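Long-range contacts in endo-beta-mannanase (Rhizomucor miehei, PDB 4QP0), which probably cleaves internal beta-1,4-mannosidic linkages in mannans, galactomannans and glucomannans as a secreted family 5 glycoside hydrolase: residues 63-68 / 77-82; 54-59 / 105-110. All coordinates share one frame; numbering follows the deposited sequence.

Interaction 1: residues 63-68 / 77-82; sequences SVWFQQ and VINDNS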
loop_
_atom_site.group_PDB
_atom_site.type_symbol
_atom_site.label_atom_id
_atom_site.label_comp_id
_atom_site.label_asym_id
_atom_site.label_seq_id
_atom_site.Cartn_x
_atom_site.Cartn_y
_atom_site.Cartn_z
ATOM N N SER A 63 5.042 -9.256 -20.267
ATOM C CA SER A 63 6.067 -8.336 -20.766
ATOM C C SER A 63 6.940 -7.756 -19.651
ATOM O O SER A 63 8.151 -7.621 -19.817
ATOM C CB SER A 63 5.414 -7.205 -21.564
ATOM O OG SER A 63 4.487 -7.720 -22.504
ATOM N N VAL A 64 6.310 -7.411 -18.527
ATOM C CA VAL A 64 7.015 -6.949 -17.330
ATOM C C VAL A 64 6.851 -8.001 -16.244
ATOM O O VAL A 64 5.736 -8.426 -15.950
ATOM C CB VAL A 64 6.477 -5.580 -16.835
ATOM C CG1 VAL A 64 7.213 -5.106 -15.592
ATOM C CG2 VAL A 64 6.590 -4.530 -17.932
ATOM N N TRP A 65 7.962 -8.449 -15.671
ATOM C CA TRP A 65 7.908 -9.324 -14.502
ATOM C C TRP A 65 9.059 -9.045 -13.589
ATOM O O TRP A 65 10.147 -8.699 -14.053
ATOM C CB TRP A 65 7.872 -10.797 -14.898
ATOM C CG TRP A 65 9.111 -11.307 -15.602
ATOM C CD1 TRP A 65 9.423 -11.205 -16.960
ATOM C CD2 TRP A 65 10.245 -12.045 -15.010
ATOM N NE1 TRP A 65 10.631 -11.802 -17.238
ATOM C CE2 TRP A 65 11.176 -12.326 -16.116
ATOM C CE3 TRP A 65 10.569 -12.478 -13.732
ATOM C CZ2 TRP A 65 12.367 -13.012 -15.919
ATOM C CZ3 TRP A 65 11.774 -13.170 -13.547
ATOM C CH2 TRP A 65 12.649 -13.430 -14.615
ATOM N N PHE A 66 8.825 -9.159 -12.282
ATOM C CA PHE A 66 9.901 -9.018 -11.293
ATOM C C PHE A 66 10.305 -10.360 -10.688
ATOM O O PHE A 66 11.469 -10.557 -10.352
ATOM C CB PHE A 66 9.551 -8.011 -10.184
ATOM C CG PHE A 66 9.214 -6.629 -10.689
ATOM C CD1 PHE A 66 9.759 -6.140 -11.870
ATOM C CD2 PHE A 66 8.364 -5.800 -9.957
ATOM C CE1 PHE A 66 9.439 -4.864 -12.324
ATOM C CE2 PHE A 66 8.042 -4.527 -10.410
ATOM C CZ PHE A 66 8.585 -4.058 -11.593
ATOM N N GLN A 67 9.332 -11.258 -10.531
ATOM C CA GLN A 67 9.585 -12.629 -10.073
ATOM C C GLN A 67 8.876 -13.630 -10.968
ATOM O O GLN A 67 7.913 -13.290 -11.658
ATOM C CB GLN A 67 9.089 -12.843 -8.651
ATOM C CG GLN A 67 10.025 -12.398 -7.553
ATOM C CD GLN A 67 9.304 -12.292 -6.221
ATOM O OE1 GLN A 67 8.354 -11.512 -6.067
ATOM N NE2 GLN A 67 9.755 -13.069 -5.250
ATOM N N GLN A 68 9.345 -14.872 -10.921
ATOM C CA GLN A 68 8.872 -15.924 -11.808
ATOM C C GLN A 68 9.484 -17.256 -11.386
ATOM O O GLN A 68 10.619 -17.311 -10.911
ATOM C CB GLN A 68 9.218 -15.566 -13.259
ATOM C CG GLN A 68 9.523 -16.711 -14.205
ATOM C CD GLN A 68 9.966 -16.215 -15.569
ATOM O OE1 GLN A 68 9.277 -15.415 -16.210
ATOM N NE2 GLN A 68 11.122 -16.689 -16.020
ATOM N N VAL A 77 13.171 -17.081 -9.441
ATOM C CA VAL A 77 14.183 -16.186 -10.009
ATOM C C VAL A 77 13.695 -14.739 -10.115
ATOM O O VAL A 77 12.492 -14.490 -10.277
ATOM C CB VAL A 77 14.733 -16.702 -11.363
ATOM C CG1 VAL A 77 15.374 -18.071 -11.180
ATOM C CG2 VAL A 77 13.647 -16.751 -12.428
ATOM N N ILE A 78 14.639 -13.802 -10.011
ATOM C CA ILE A 78 14.343 -12.365 -9.976
ATOM C C ILE A 78 14.868 -11.671 -11.235
ATOM O O ILE A 78 15.947 -11.999 -11.723
ATOM C CB ILE A 78 14.944 -11.705 -8.712
ATOM C CG1 ILE A 78 14.347 -12.335 -7.441
ATOM C CG2 ILE A 78 14.729 -10.194 -8.729
ATOM C CD1 ILE A 78 15.072 -11.988 -6.155
ATOM N N ASN A 79 14.105 -10.702 -11.740
ATOM C CA ASN A 79 14.419 -10.015 -12.994
ATOM C C ASN A 79 15.034 -8.631 -12.827
ATOM O O ASN A 79 14.331 -7.657 -12.541
ATOM C CB ASN A 79 13.162 -9.916 -13.864
ATOM C CG ASN A 79 13.444 -9.362 -15.249
ATOM O OD1 ASN A 79 14.584 -9.391 -15.725
ATOM N ND2 ASN A 79 12.400 -8.857 -15.911
ATOM N N ASP A 80 16.341 -8.544 -13.054
ATOM C CA ASP A 80 17.067 -7.278 -12.955
ATOM C C ASP A 80 17.108 -6.504 -14.273
ATOM O O ASP A 80 17.758 -5.459 -14.350
ATOM C CB ASP A 80 18.501 -7.518 -12.470
ATOM C CG ASP A 80 18.568 -8.054 -11.041
ATOM O OD1 ASP A 80 17.967 -7.441 -10.126
ATOM O OD2 ASP A 80 19.250 -9.081 -10.836
ATOM N N ASN A 81 16.425 -7.002 -15.305
ATOM C CA ASN A 81 16.453 -6.355 -16.624
ATOM C C ASN A 81 16.026 -4.885 -16.593
ATOM O O ASN A 81 15.124 -4.501 -15.845
ATOM C CB ASN A 81 15.603 -7.120 -17.646
ATOM C CG ASN A 81 15.737 -6.562 -19.054
ATOM O OD1 ASN A 81 14.950 -5.724 -19.483
ATOM N ND2 ASN A 81 16.751 -7.012 -19.768
ATOM N N SER A 82 16.687 -4.084 -17.421
ATOM C CA SER A 82 16.424 -2.658 -17.531
ATOM C C SER A 82 15.008 -2.348 -18.019
ATOM O O SER A 82 14.383 -1.399 -17.544
ATOM C CB SER A 82 17.448 -2.019 -18.476
ATOM O OG SER A 82 18.774 -2.165 -17.990
#
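Gln67 and Ile78 face each other as a non-hydrogen-bonded antiparallel pair, their CA atoms 4.8 Å apart, and Gln68 and Val77 follow as a hydrogen-bonded pair in the beta hairpin of strands 67-70 and 75-78. In that second pair Val77 N donates to Gln68 O over 3.0 Å, whereas the return bond from Gln68 N to Val77 O is weak, bent to 128° at the hydrogen. Beyond the last bridge a single backbone bond follows, from Asn79 N to Phe66 O (3.0 Å).

Trp65 and Asn79 carry the side-chain contact. The Trp65 CG sits between the backbone N and the carbonyl carbon, and the far rim of the indole comes nearest the opposite segment. Asn79 CB stands 3.4 Å from the centroid of the six-membered ring, 7° off the ring normal, which defines a CH-pi contact. The Asn79 amide stacks on the same indole with the two planes 21° apart, while its ND2 reaches back to Trp65 O at 2.9 Å. That acceptor lies close to the amide plane, and Thr84 OG1 also bonds to ND2. At the indole edge, CZ3 comes within 3.6 Å of Val77 O, and CH2 meets Val77 CG2 beside it.

Asn79 OD1 takes the N-H of Asn81, forming an Asx turn where the chain leaves the hairpin. Both ends of the amide are therefore bonded, which fixes its rotation: one side chain is at once a cover for the indole, a donor to the facing backbone and the acceptor of a turn.

Interaction 2: residues 54-59 / 105-110; sequences TWLFNL and FTLNNN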
loop_
_atom_site.group_PDB
_atom_site.type_symbol
_atom_site.label_atom_id
_atom_site.label_comp_id
_atom_site.label_asym_id
_atom_site.label_seq_id
_atom_site.Cartn_x
_atom_site.Cartn_y
_atom_site.Cartn_z
ATOM N N THR A 54 2.307 2.580 -4.662
ATOM C CA THR A 54 2.362 1.791 -5.895
ATOM C C THR A 54 2.989 0.410 -5.684
ATOM O O THR A 54 3.645 0.164 -4.676
ATOM C CB THR A 54 3.084 2.557 -7.035
ATOM O OG1 THR A 54 3.043 1.791 -8.248
ATOM C CG2 THR A 54 4.532 2.865 -6.677
ATOM N N TRP A 55 2.780 -0.465 -6.664
ATOM C CA TRP A 55 3.205 -1.868 -6.646
ATOM C C TRP A 55 4.683 -2.042 -6.880
ATOM O O TRP A 55 5.226 -1.479 -7.838
ATOM C CB TRP A 55 2.459 -2.620 -7.749
ATOM C CG TRP A 55 1.009 -2.977 -7.474
ATOM C CD1 TRP A 55 0.150 -3.697 -8.305
ATOM C CD2 TRP A 55 0.204 -2.677 -6.273
ATOM N NE1 TRP A 55 -1.085 -3.847 -7.731
ATOM C CE2 TRP A 55 -1.121 -3.269 -6.511
ATOM C CE3 TRP A 55 0.441 -2.011 -5.068
ATOM C CZ2 TRP A 55 -2.154 -3.166 -5.582
ATOM C CZ3 TRP A 55 -0.608 -1.915 -4.140
ATOM C CH2 TRP A 55 -1.876 -2.479 -4.394
ATOM N N LEU A 56 5.342 -2.828 -6.020
ATOM C CA LEU A 56 6.732 -3.264 -6.250
ATOM C C LEU A 56 6.827 -4.788 -6.159
ATOM O O LEU A 56 7.746 -5.343 -5.549
ATOM C CB LEU A 56 7.720 -2.609 -5.277
ATOM C CG LEU A 56 9.096 -2.197 -5.847
ATOM C CD1 LEU A 56 10.058 -1.783 -4.746
ATOM C CD2 LEU A 56 9.741 -3.278 -6.704
ATOM N N PHE A 57 5.846 -5.442 -6.765
ATOM C CA PHE A 57 5.785 -6.887 -6.907
ATOM C C PHE A 57 5.190 -7.130 -8.288
ATOM O O PHE A 57 4.429 -6.292 -8.793
ATOM C CB PHE A 57 4.885 -7.507 -5.829
ATOM C CG PHE A 57 3.457 -7.019 -5.875
ATOM C CD1 PHE A 57 2.487 -7.727 -6.581
ATOM C CD2 PHE A 57 3.083 -5.843 -5.222
ATOM C CE1 PHE A 57 1.184 -7.270 -6.639
ATOM C CE2 PHE A 57 1.779 -5.383 -5.274
ATOM C CZ PHE A 57 0.832 -6.091 -5.989
ATOM N N ASN A 58 5.555 -8.244 -8.913
ATOM C CA ASN A 58 5.017 -8.595 -10.227
ATOM C C ASN A 58 5.495 -9.988 -10.601
ATOM O O ASN A 58 6.549 -10.151 -11.206
ATOM C CB ASN A 58 5.416 -7.564 -11.300
ATOM C CG ASN A 58 4.595 -7.690 -12.571
ATOM O OD1 ASN A 58 4.242 -8.795 -12.988
ATOM N ND2 ASN A 58 4.288 -6.551 -13.202
ATOM N N LEU A 59 4.705 -10.985 -10.226
ATOM C CA LEU A 59 5.084 -12.385 -10.388
ATOM C C LEU A 59 4.342 -13.025 -11.562
ATOM O O LEU A 59 3.104 -13.057 -11.585
ATOM C CB LEU A 59 4.821 -13.163 -9.097
ATOM C CG LEU A 59 5.569 -12.767 -7.821
ATOM C CD1 LEU A 59 4.724 -11.869 -6.922
ATOM C CD2 LEU A 59 5.986 -14.031 -7.075
ATOM N N PHE A 105 6.177 1.731 -1.470
ATOM C CA PHE A 105 6.284 0.508 -2.262
ATOM C C PHE A 105 5.664 -0.667 -1.535
ATOM O O PHE A 105 6.038 -0.969 -0.400
ATOM C CB PHE A 105 7.748 0.186 -2.590
ATOM C CG PHE A 105 8.314 0.962 -3.760
ATOM C CD1 PHE A 105 7.655 0.996 -4.990
ATOM C CD2 PHE A 105 9.535 1.622 -3.647
ATOM C CE1 PHE A 105 8.187 1.704 -6.066
ATOM C CE2 PHE A 105 10.069 2.326 -4.720
ATOM C CZ PHE A 105 9.396 2.365 -5.928
ATOM N N THR A 106 4.714 -1.329 -2.188
ATOM C CA THR A 106 4.078 -2.519 -1.627
ATOM C C THR A 106 4.768 -3.745 -2.220
ATOM O O THR A 106 4.933 -3.846 -3.435
ATOM C CB THR A 106 2.561 -2.519 -1.913
ATOM O OG1 THR A 106 1.997 -1.261 -1.508
ATOM C CG2 THR A 106 1.851 -3.636 -1.158
ATOM N N LEU A 107 5.184 -4.673 -1.365
ATOM C CA LEU A 107 6.121 -5.721 -1.793
ATOM C C LEU A 107 5.499 -7.048 -2.223
ATOM O O LEU A 107 6.199 -7.946 -2.711
ATOM C CB LEU A 107 7.174 -5.955 -0.707
ATOM C CG LEU A 107 8.208 -4.845 -0.512
ATOM C CD1 LEU A 107 8.893 -4.992 0.832
ATOM C CD2 LEU A 107 9.232 -4.816 -1.641
ATOM N N ASN A 108 4.189 -7.168 -2.042
ATOM C CA ASN A 108 3.447 -8.385 -2.352
ATOM C C ASN A 108 1.962 -8.032 -2.393
ATOM O O ASN A 108 1.587 -6.891 -2.096
ATOM C CB ASN A 108 3.721 -9.460 -1.295
ATOM C CG ASN A 108 3.653 -10.872 -1.848
ATOM O OD1 ASN A 108 2.893 -11.161 -2.774
ATOM N ND2 ASN A 108 4.449 -11.768 -1.269
ATOM N N ASN A 109 1.125 -8.996 -2.770
ATOM C CA ASN A 109 -0.319 -8.782 -2.879
ATOM C C ASN A 109 -1.084 -9.998 -2.365
ATOM O O ASN A 109 -0.674 -11.138 -2.612
ATOM C CB ASN A 109 -0.694 -8.511 -4.341
ATOM C CG ASN A 109 -2.118 -8.014 -4.507
ATOM O OD1 ASN A 109 -2.752 -7.578 -3.552
ATOM N ND2 ASN A 109 -2.626 -8.076 -5.732
ATOM N N ASN A 110 -2.184 -9.758 -1.653
ATOM C CA ASN A 110 -3.071 -10.841 -1.207
ATOM C C ASN A 110 -3.772 -11.520 -2.396
ATOM O O ASN A 110 -3.816 -12.757 -2.483
ATOM C CB ASN A 110 -4.105 -10.316 -0.202
ATOM C CG ASN A 110 -4.855 -11.429 0.517
ATOM O OD1 ASN A 110 -4.264 -12.241 1.237
ATOM N ND2 ASN A 110 -6.172 -11.459 0.341
#
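Thr54 and Trp55 pair in parallel with Phe105 and Thr106, joining neighbouring strands 51-55 and 102-106 of the TIM barrel. Two backbone bonds define the register: Thr106 N donates to Thr54 O over 3.1 Å, and Leu56 N to Thr106 O over 2.8 Å. On the face bearing Thr54 and Phe105, Thr54 CG2 lies 3.9 Å from Phe105 CE1. Leu56, just past the strand end, presses CD1 over the Phe105 ring, 3.6 Å from its centroid and 22° off the normal, a CH-pi contact displaced toward the rim near CG.

On the other face, Trp55 and Thr106 run side by side, pointing the same way, with Trp55 CZ3 meeting Thr106 OG1 at the indole edge. Beyond the strand end, Phe57 has its CG between the backbone N and the carbonyl carbon (chi1 60°), and its ring lies against residues 106-109. Thr106 O is in the ring plane at its edge, while the peptide joining Asn108 and Asn109 passes over a face. Phe57 CZ also stands 3.2 Å above the Trp55 ring plane, toward the rim.

The next shell comes from two helices and from polar partners. Ile89 of helix 87-98 touches both Leu56 and Phe105, and Val149 of helix 136-151 packs on Leu56. Among the polar groups, Thr54 OG1 bonds to Ala26 O, Thr106 OG1 to Glu171 OE1, and Asn109 reaches Asn174 through OD1 and Asp113 O through ND2. Asn109 CB remains against the far end of the Phe57 ring, 3.2 Å from CE1 and 3.3 Å from CZ, with the amide plane turned 44° from the ring.

The centres of interactions 1 and 2 are about 13 Å apart, and both lie within the family 5 catalytic range. Along the chain, strand 51-55 of interaction 2 comes first, then the whole hairpin of interaction 1, then helix 87-98 and strand 102-106, which returns to complete interaction 2. The hairpin thus lies in the connection between strand 51-55 and helix 87-98, within one beta-alpha-beta unit of the barrel. Direct contact joins them at Asn58 O, which lies 2.7 Å from Phe66 N and 3.1 Å from Gln67 N, both probable hydrogen bonds. Tyr145 of helix 136-151 also bridges the pair, touching Ile78 and bonding to Leu56 O, so the peripheral hairpin is tied to the buried barrel.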